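Local coordinates for A1 protein (PDB 3RLK) that is a minor coat-protein read-through product of phage Qbeta, probably exposed on the virion and needed for infection of the host, at residues D64-L67 and K68-L71; W79-R82 and L83-T86; A101-L104 and A105-Q108; K175-K178 and T179-P182. All coordinates share one frame; numbering follows the deposited sequence.

Contact 1 of 4, residues D64-L67 and K68-L71; sequences DVAL and KDLL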
loop_
_atom_site.group_PDB
_atom_site.type_symbol
_atom_site.label_atom_id
_atom_site.label_comp_id
_atom_site.label_asym_id
_atom_site.label_seq_id
_atom_site.Cartn_x
_atom_site.Cartn_y
_atom_site.Cartn_z
ATOM N N ASP A 64 -7.175 -11.049 -5.570
ATOM C CA ASP A 64 -8.414 -11.818 -5.522
ATOM C C ASP A 64 -9.521 -10.905 -4.994
ATOM O O ASP A 64 -10.217 -11.251 -4.032
ATOM C CB ASP A 64 -8.228 -13.002 -4.582
ATOM C CG ASP A 64 -7.268 -14.049 -5.135
ATOM O OD1 ASP A 64 -7.219 -14.233 -6.382
ATOM O OD2 ASP A 64 -6.618 -14.740 -4.315
ATOM N N VAL A 65 -9.606 -9.714 -5.562
ATOM C CA VAL A 65 -10.809 -8.853 -5.395
ATOM C C VAL A 65 -11.112 -8.290 -6.756
ATOM O O VAL A 65 -10.132 -8.155 -7.562
ATOM C CB VAL A 65 -10.594 -7.641 -4.429
ATOM C CG1 VAL A 65 -10.544 -8.084 -3.050
ATOM C CG2 VAL A 65 -9.334 -6.778 -4.797
ATOM N N ALA A 66 -12.397 -7.946 -7.024
ATOM C CA ALA A 66 -12.772 -7.146 -8.223
ATOM C C ALA A 66 -12.488 -5.686 -7.905
ATOM O O ALA A 66 -12.612 -5.251 -6.751
ATOM C CB ALA A 66 -14.259 -7.295 -8.640
ATOM N N LEU A 67 -12.130 -4.903 -8.926
ATOM C CA LEU A 67 -12.026 -3.468 -8.665
ATOM C C LEU A 67 -13.282 -2.966 -7.995
ATOM O O LEU A 67 -13.166 -2.196 -7.013
ATOM C CB LEU A 67 -11.830 -2.683 -9.955
ATOM C CG LEU A 67 -11.754 -1.168 -9.821
ATOM C CD1 LEU A 67 -10.537 -0.733 -8.999
ATOM C CD2 LEU A 67 -11.600 -0.696 -11.271
ATOM N N LYS A 68 -14.454 -3.355 -8.488
ATOM C CA LYS A 68 -15.676 -2.738 -7.901
ATOM C C LYS A 68 -15.786 -3.065 -6.399
ATOM O O LYS A 68 -16.459 -2.314 -5.673
ATOM C CB LYS A 68 -16.963 -3.113 -8.630
ATOM C CG LYS A 68 -17.462 -4.574 -8.483
ATOM C CD LYS A 68 -18.908 -4.747 -8.876
ATOM C CE LYS A 68 -19.535 -5.864 -8.045
ATOM N NZ LYS A 68 -19.101 -7.220 -8.521
ATOM N N ASP A 69 -15.126 -4.129 -5.915
ATOM C CA ASP A 69 -15.233 -4.439 -4.465
ATOM C C ASP A 69 -14.698 -3.333 -3.556
ATOM O O ASP A 69 -15.140 -3.191 -2.392
ATOM C CB ASP A 69 -14.456 -5.720 -4.092
ATOM C CG ASP A 69 -15.040 -6.949 -4.748
ATOM O OD1 ASP A 69 -16.270 -6.868 -5.027
ATOM O OD2 ASP A 69 -14.303 -7.921 -5.056
ATOM N N LEU A 70 -13.744 -2.570 -4.094
ATOM C CA LEU A 70 -13.049 -1.544 -3.321
ATOM C C LEU A 70 -13.611 -0.160 -3.508
ATOM O O LEU A 70 -13.085 0.782 -2.877
ATOM C CB LEU A 70 -11.567 -1.528 -3.708
ATOM C CG LEU A 70 -10.888 -2.895 -3.790
ATOM C CD1 LEU A 70 -9.463 -2.777 -4.310
ATOM C CD2 LEU A 70 -10.846 -3.666 -2.436
ATOM N N LEU A 71 -14.601 -0.035 -4.419
ATOM C CA LEU A 71 -15.176 1.243 -4.809
ATOM C C LEU A 71 -16.592 1.430 -4.212
ATOM O O LEU A 71 -17.234 0.469 -3.804
ATOM C CB LEU A 71 -15.278 1.407 -6.299
ATOM C CG LEU A 71 -13.885 1.372 -7.003
ATOM C CD1 LEU A 71 -14.141 1.599 -8.494
ATOM C CD2 LEU A 71 -12.794 2.329 -6.474
#
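Asp69 turns its carboxylate back onto the chain three residues earlier: OD2 accepts the backbone N-H of Ala66 at 2.7 Å, from above the carboxylate plane. The return bond runs from Asp69 N to Ala66 O (2.9 Å), closing a small ring of side chain and backbone between the two residues, so that both together fix this short helical turn. CG of Asp69 stands beside its own backbone N (chi1 -65°), which swings the acid toward Ala66. Its other oxygen, OD1, is held by Thr25 OG1, and both oxygens therefore have a partner. The backbone continues in the same i+3 to i pattern, with Leu70 N on Leu67 O at 3.0 Å and Leu71 N on Lys68 O at 3.2 Å. The apolar side chains close the turn more loosely. CG2 of Val65 meets CD1 of Leu70 at 4.0 Å, the two branches at about a right angle, while Leu67 CG lies 3.9 Å from Leu71 CD1. Leu67, Leu70 and Leu71 all also rest on Ile187 of strand 183-188. With the N-H of Ala66 on one oxygen and the hydroxyl of Thr25 on the other, the Asp69 carboxylate would probably be favoured in its charged form.

Contact 2 of 4, residues W79-R82 and L83-T86; sequences WDSR and LSYT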
loop_
_atom_site.group_PDB
_atom_site.type_symbol
_atom_site.label_atom_id
_atom_site.label_comp_id
_atom_site.label_asym_id
_atom_site.label_seq_id
_atom_site.Cartn_x
_atom_site.Cartn_y
_atom_site.Cartn_z
ATOM N N TRP A 79 -4.606 11.419 1.336
ATOM C CA TRP A 79 -3.635 11.963 2.281
ATOM C C TRP A 79 -2.690 12.974 1.633
ATOM O O TRP A 79 -2.407 14.047 2.220
ATOM C CB TRP A 79 -2.813 10.778 2.821
ATOM C CG TRP A 79 -3.568 9.647 3.533
ATOM C CD1 TRP A 79 -4.018 8.439 2.996
ATOM C CD2 TRP A 79 -3.989 9.652 4.894
ATOM N NE1 TRP A 79 -4.618 7.678 3.971
ATOM C CE2 TRP A 79 -4.628 8.398 5.147
ATOM C CE3 TRP A 79 -3.858 10.590 5.959
ATOM C CZ2 TRP A 79 -5.162 8.052 6.432
ATOM C CZ3 TRP A 79 -4.371 10.252 7.238
ATOM C CH2 TRP A 79 -4.994 8.963 7.468
ATOM N N ASP A 80 -2.221 12.661 0.414
ATOM C CA ASP A 80 -1.226 13.460 -0.300
ATOM C C ASP A 80 -1.821 14.319 -1.422
ATOM O O ASP A 80 -1.080 14.833 -2.290
ATOM C CB ASP A 80 -0.072 12.543 -0.806
ATOM C CG ASP A 80 -0.562 11.376 -1.621
ATOM O OD1 ASP A 80 -1.761 11.392 -2.001
ATOM O OD2 ASP A 80 0.257 10.440 -1.951
ATOM N N SER A 81 -3.161 14.461 -1.423
ATOM C CA SER A 81 -3.907 15.270 -2.413
ATOM C C SER A 81 -3.776 14.849 -3.878
ATOM O O SER A 81 -4.104 15.613 -4.787
ATOM C CB SER A 81 -3.509 16.725 -2.261
ATOM O OG SER A 81 -4.057 17.223 -1.053
ATOM N N ARG A 82 -3.326 13.632 -4.135
ATOM C CA ARG A 82 -3.148 13.219 -5.541
ATOM C C ARG A 82 -4.456 13.042 -6.316
ATOM O O ARG A 82 -4.468 12.963 -7.574
ATOM C CB ARG A 82 -2.302 11.949 -5.585
ATOM C CG ARG A 82 -0.873 12.181 -5.091
ATOM C CD ARG A 82 0.032 10.934 -5.339
ATOM N NE ARG A 82 -0.474 9.747 -4.590
ATOM C CZ ARG A 82 -1.213 8.745 -5.086
ATOM N NH1 ARG A 82 -1.545 8.656 -6.399
ATOM N NH2 ARG A 82 -1.634 7.781 -4.217
ATOM N N LEU A 83 -5.554 12.906 -5.553
ATOM C CA LEU A 83 -6.879 12.673 -6.134
ATOM C C LEU A 83 -7.745 13.901 -6.079
ATOM O O LEU A 83 -8.914 13.850 -6.438
ATOM C CB LEU A 83 -7.591 11.527 -5.398
ATOM C CG LEU A 83 -6.782 10.227 -5.368
ATOM C CD1 LEU A 83 -7.488 9.244 -4.526
ATOM C CD2 LEU A 83 -6.636 9.687 -6.809
ATOM N N SER A 84 -7.190 15.015 -5.614
ATOM C CA SER A 84 -8.035 16.190 -5.411
ATOM C C SER A 84 -8.354 17.004 -6.665
ATOM O O SER A 84 -9.156 17.906 -6.600
ATOM C CB SER A 84 -7.404 17.114 -4.348
ATOM O OG SER A 84 -6.115 17.573 -4.761
ATOM N N TYR A 85 -7.719 16.685 -7.788
ATOM C CA TYR A 85 -7.723 17.561 -8.948
ATOM C C TYR A 85 -8.942 17.333 -9.867
ATOM O O TYR A 85 -9.203 18.098 -10.784
ATOM C CB TYR A 85 -6.362 17.403 -9.706
ATOM C CG TYR A 85 -6.211 16.073 -10.456
ATOM C CD1 TYR A 85 -5.787 14.889 -9.781
ATOM C CD2 TYR A 85 -6.520 15.991 -11.786
ATOM C CE1 TYR A 85 -5.690 13.691 -10.473
ATOM C CE2 TYR A 85 -6.356 14.764 -12.532
ATOM C CZ TYR A 85 -5.949 13.644 -11.851
ATOM O OH TYR A 85 -5.840 12.448 -12.554
ATOM N N THR A 86 -9.671 16.249 -9.633
ATOM C CA THR A 86 -10.831 15.875 -10.466
ATOM C C THR A 86 -11.730 14.932 -9.692
ATOM O O THR A 86 -11.385 14.535 -8.550
ATOM C CB THR A 86 -10.353 15.269 -11.828
ATOM O OG1 THR A 86 -11.403 15.282 -12.794
ATOM C CG2 THR A 86 -9.731 13.849 -11.704
#
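Ser81 O receives two bonds from Ser84, one from OG at 2.8 Å and one from N at 3.3 Å, both arriving at the same face of its plane. The N-H bond closes a type I beta turn from Ser81 to Ser84. It comes from well above the carbonyl plane, whereas the hydroxyl is tilted only 24° from it; chi1 of 61° sets OG between the backbone N and carbonyl carbon of Ser84, where it can reach back. Arg82 O, at the next position, faces the edge of the Tyr85 ring, 3.2 Å from CD1 and lying near the ring plane. The Tyr85 hydroxyl has its own partner in Asp153. From within the turn, Arg82 reaches back, its NE forming a salt bridge with Asp80 OD2 (2.8 Å), the carboxylate oxygen lying in the guanidinium plane, and OD1 accepts a weak bond from Arg82 N. Asp80 OD2 is shared with Thr102 OG1, Arg82 NH2 goes to Gly154 O, and Leu83 N is taken by Asp78 OD1. This surface turn lies in the loop between strands 71-72 and 90-91; Asp80 links it to helix 101-104, and Arg82 to the start of strand 154-159.

Contact 3 of 4, residues A101-L104 and A105-Q108; sequences ATYL and ATDQ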
loop_
_atom_site.group_PDB
_atom_site.type_symbol
_atom_site.label_atom_id
_atom_site.label_comp_id
_atom_site.label_asym_id
_atom_site.label_seq_id
_atom_site.Cartn_x
_atom_site.Cartn_y
_atom_site.Cartn_z
ATOM N N ALA A 101 0.533 6.916 -0.015
ATOM C CA ALA A 101 1.711 6.443 -0.844
ATOM C C ALA A 101 2.953 7.383 -0.772
ATOM O O ALA A 101 4.107 6.891 -0.921
ATOM C CB ALA A 101 1.262 6.263 -2.351
ATOM N N THR A 102 2.724 8.667 -0.534
ATOM C CA THR A 102 3.797 9.703 -0.390
ATOM C C THR A 102 4.544 9.478 0.918
ATOM O O THR A 102 5.756 9.240 0.910
ATOM C CB THR A 102 3.254 11.153 -0.533
ATOM O OG1 THR A 102 2.816 11.378 -1.893
ATOM C CG2 THR A 102 4.313 12.169 -0.111
ATOM N N TYR A 103 3.837 9.449 2.037
ATOM C CA TYR A 103 4.460 9.065 3.287
ATOM C C TYR A 103 5.237 7.762 3.188
ATOM O O TYR A 103 6.318 7.672 3.741
ATOM C CB TYR A 103 3.414 8.848 4.386
ATOM C CG TYR A 103 4.054 8.743 5.727
ATOM C CD1 TYR A 103 4.469 9.886 6.392
ATOM C CD2 TYR A 103 4.261 7.513 6.326
ATOM C CE1 TYR A 103 5.082 9.818 7.625
ATOM C CE2 TYR A 103 4.872 7.413 7.565
ATOM C CZ TYR A 103 5.228 8.594 8.229
ATOM O OH TYR A 103 5.835 8.497 9.419
ATOM N N LEU A 104 4.663 6.736 2.561
ATOM C CA LEU A 104 5.314 5.414 2.599
ATOM C C LEU A 104 6.678 5.476 1.876
ATOM O O LEU A 104 7.502 4.548 2.034
ATOM C CB LEU A 104 4.435 4.339 1.957
ATOM C CG LEU A 104 3.207 3.910 2.815
ATOM C CD1 LEU A 104 2.176 3.164 2.019
ATOM C CD2 LEU A 104 3.614 3.060 4.046
ATOM N N ALA A 105 6.874 6.468 1.005
ATOM C CA ALA A 105 8.195 6.587 0.315
ATOM C C ALA A 105 9.257 7.387 1.130
ATOM O O ALA A 105 10.408 7.572 0.704
ATOM C CB ALA A 105 8.028 7.138 -1.137
ATOM N N THR A 106 8.856 7.886 2.291
ATOM C CA THR A 106 9.745 8.728 3.088
ATOM C C THR A 106 10.769 7.920 3.878
ATOM O O THR A 106 10.601 6.720 4.149
ATOM C CB THR A 106 8.971 9.650 4.096
ATOM O OG1 THR A 106 8.403 8.856 5.129
ATOM C CG2 THR A 106 7.917 10.496 3.339
ATOM N N ASP A 107 11.874 8.582 4.193
ATOM C CA ASP A 107 12.890 7.988 5.066
ATOM C C ASP A 107 12.310 7.519 6.388
ATOM O O ASP A 107 12.665 6.466 6.921
ATOM C CB ASP A 107 13.996 9.027 5.315
ATOM C CG ASP A 107 15.016 9.081 4.194
ATOM O OD1 ASP A 107 14.789 8.457 3.129
ATOM O OD2 ASP A 107 16.046 9.783 4.361
ATOM N N GLN A 108 11.403 8.335 6.921
ATOM C CA GLN A 108 10.649 7.964 8.065
ATOM C C GLN A 108 9.947 6.596 7.936
ATOM O O GLN A 108 10.028 5.736 8.825
ATOM C CB GLN A 108 9.620 9.070 8.301
ATOM C CG GLN A 108 8.903 8.896 9.590
ATOM C CD GLN A 108 9.830 9.007 10.749
ATOM O OE1 GLN A 108 10.423 10.066 10.988
ATOM N NE2 GLN A 108 9.958 7.931 11.497
#
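The Tyr103 ring lies beneath the hydroxyl of Thr106, with OG1 4.2 Å above the plane and over its centre. Tyr103 CG is anti to its backbone N (chi1 -168°), and this extended setting sends the ring along the chain, past Thr106 and up to Gln108. There the phenol oxygen OH presses against Gln108 CG at 3.1 Å, a tight contact of a polar atom with a methylene. The aromatic and amide planes stand only 18° apart, but the two side chains run obliquely to each other and the Gln108 chain bends at chi2; its NE2 is bonded to Asp112 OD2. OG1 of Thr106 does more than cover the ring. It gives a hydrogen bond to Tyr103 O at 2.8 Å, lying in the carbonyl plane, while Thr106 N reaches the same oxygen at 2.9 Å from above that plane. Thr106 is the N-cap of helix 107-112, and the same hydroxyl accepts the N-H of Ala109, so that one side chain joins the end of helix 101-104 to the start of the next. Its chi1 of 70° places OG1 between the backbone N and carbonyl carbon, from where it reaches both Tyr103 O and the N-H of Ala109, and leaves the methyl CG2 3.5 Å from Thr102 O. One residue back, Ala105 N bonds to Thr102 O at 3.0 Å and weakly to Ala101 O at 3.4 Å. Leu104 O is buried here with no partner, while the Leu104 side chain packs on Ile156 and Phe173.

Contact 4 of 4, residues K175-K178 and T179-P182; sequences KFDK and TKCP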
loop_
_atom_site.group_PDB
_atom_site.type_symbol
_atom_site.label_atom_id
_atom_site.label_comp_id
_atom_site.label_asym_id
_atom_site.label_seq_id
_atom_site.Cartn_x
_atom_site.Cartn_y
_atom_site.Cartn_z
ATOM N N LYS A 175 -0.520 6.369 12.531
ATOM C CA LYS A 175 -1.159 5.370 13.379
ATOM C C LYS A 175 -1.401 4.048 12.653
ATOM O O LYS A 175 -1.798 3.095 13.269
ATOM C CB LYS A 175 -2.468 5.910 14.005
ATOM C CG LYS A 175 -2.133 7.201 14.850
ATOM C CD LYS A 175 -3.184 7.399 16.003
ATOM C CE LYS A 175 -2.633 8.361 17.045
ATOM N NZ LYS A 175 -2.533 9.663 16.312
ATOM N N PHE A 176 -1.167 3.988 11.343
ATOM C CA PHE A 176 -1.403 2.744 10.569
ATOM C C PHE A 176 -0.176 1.818 10.555
ATOM O O PHE A 176 0.963 2.304 10.621
ATOM C CB PHE A 176 -1.645 3.147 9.081
ATOM C CG PHE A 176 -3.007 3.695 8.787
ATOM C CD1 PHE A 176 -3.827 3.095 7.810
ATOM C CD2 PHE A 176 -3.483 4.804 9.476
ATOM C CE1 PHE A 176 -5.112 3.626 7.520
ATOM C CE2 PHE A 176 -4.774 5.367 9.201
ATOM C CZ PHE A 176 -5.563 4.813 8.200
ATOM N N ASP A 177 -0.417 0.514 10.474
ATOM C CA ASP A 177 0.637 -0.492 10.306
ATOM C C ASP A 177 0.073 -1.701 9.625
ATOM O O ASP A 177 -1.119 -1.822 9.552
ATOM C CB ASP A 177 1.379 -0.749 11.616
ATOM C CG ASP A 177 0.587 -1.590 12.635
ATOM O OD1 ASP A 177 -0.149 -2.532 12.305
ATOM O OD2 ASP A 177 0.745 -1.277 13.816
ATOM N N LYS A 178 0.904 -2.609 9.126
ATOM C CA LYS A 178 0.378 -3.704 8.344
ATOM C C LYS A 178 -0.498 -4.706 9.089
ATOM O O LYS A 178 -1.245 -5.430 8.430
ATOM C CB LYS A 178 1.593 -4.416 7.709
ATOM C CG LYS A 178 2.369 -5.186 8.774
ATOM C CD LYS A 178 3.725 -5.591 8.186
ATOM C CE LYS A 178 4.385 -6.601 9.041
ATOM N NZ LYS A 178 5.392 -7.359 8.227
ATOM N N THR A 179 -0.399 -4.793 10.419
ATOM C CA THR A 179 -1.300 -5.645 11.213
ATOM C C THR A 179 -2.709 -4.985 11.472
ATOM O O THR A 179 -3.736 -5.647 11.273
ATOM C CB THR A 179 -0.630 -5.977 12.518
ATOM O OG1 THR A 179 0.658 -6.530 12.162
ATOM C CG2 THR A 179 -1.395 -7.074 13.265
ATOM N N LYS A 180 -2.701 -3.706 11.825
ATOM C CA LYS A 180 -3.925 -2.932 11.967
ATOM C C LYS A 180 -4.643 -2.759 10.656
ATOM O O LYS A 180 -5.891 -2.681 10.640
ATOM C CB LYS A 180 -3.610 -1.568 12.505
ATOM C CG LYS A 180 -3.171 -1.629 13.926
ATOM C CD LYS A 180 -2.902 -0.225 14.397
ATOM C CE LYS A 180 -2.095 -0.086 15.688
ATOM N NZ LYS A 180 -2.011 1.426 15.930
ATOM N N CYS A 181 -3.874 -2.589 9.571
ATOM C CA CYS A 181 -4.470 -2.231 8.269
ATOM C C CYS A 181 -3.725 -2.844 7.069
ATOM O O CYS A 181 -3.056 -2.117 6.308
ATOM C CB CYS A 181 -4.604 -0.713 8.133
ATOM S SG CYS A 181 -5.626 -0.058 6.798
ATOM N N PRO A 182 -3.915 -4.165 6.848
ATOM C CA PRO A 182 -3.125 -4.780 5.787
ATOM C C PRO A 182 -3.569 -4.315 4.398
ATOM O O PRO A 182 -4.757 -3.976 4.181
ATOM C CB PRO A 182 -3.369 -6.282 5.986
ATOM C CG PRO A 182 -4.700 -6.359 6.761
ATOM C CD PRO A 182 -4.556 -5.183 7.702
#
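Asp177 OD1 takes the backbone N-H of Lys180 at 2.8 Å in an almost straight bond (176°), met nearly in line with its C-O bond. A second, weak bond comes to OD1 from Thr179 N at 3.0 Å. Chi1 of 75° holds the Asp177 carboxylate over the following turn, close enough for one oxygen to serve both donors. Inside the turn, Cys181 N reaches Asp177 O at 2.9 Å, nearly along the C=O axis. Side-chain bonds to the second and third N-H beyond the aspartate, together with this i to i+4 backbone bond, make up an Asx motif, here in the loop leading to strand 183-188. The buried side is closely packed: Cys181 SG lies 3.8 Å from Phe176 CD1, a sulfur-aromatic contact approached obliquely. Both residues also press on Ile97, and the Phe176 ring makes an edge-to-face contact with Trp160. Asp177 N is buried as well, without a partner. On the outer side the lysines are looser. Lys180 runs out in an extended chain that crosses the Asp177 carboxylate at about a right angle, and its NZ bonds to Lys175 O at 3.1 Å, in the carbonyl plane. That ammonium stays 4.4 Å from Asp177 OD2, beyond a salt bridge. Exposed Lys178 and Lys175 turn to other acids, Asp116 and Asp172.

Overall arrangement
Along the chain the four contacts come in series, and none nests in or crosses another. Contact 1 closes the loop between strands 62-63 and 71-72, and contact 2 is a turn within the next connection, which leads to strand 90-91. Contact 3 joins helices 101-104 and 107-112, while contact 4 turns the loop after strand 154-159 into strand 183-188, the strand on which the leucines of contact 1 rest. Contacts 2 and 3 meet directly, Arg82 NH2 lying 3.8 Å from Ala101 CB. Contact 2 also touches contact 4, through Trp79 CZ2 and Phe176 CZ at 3.7 Å. Contacts 1 and 3 lie on opposite sides of the chain's centre, their own centres about 25 Å apart.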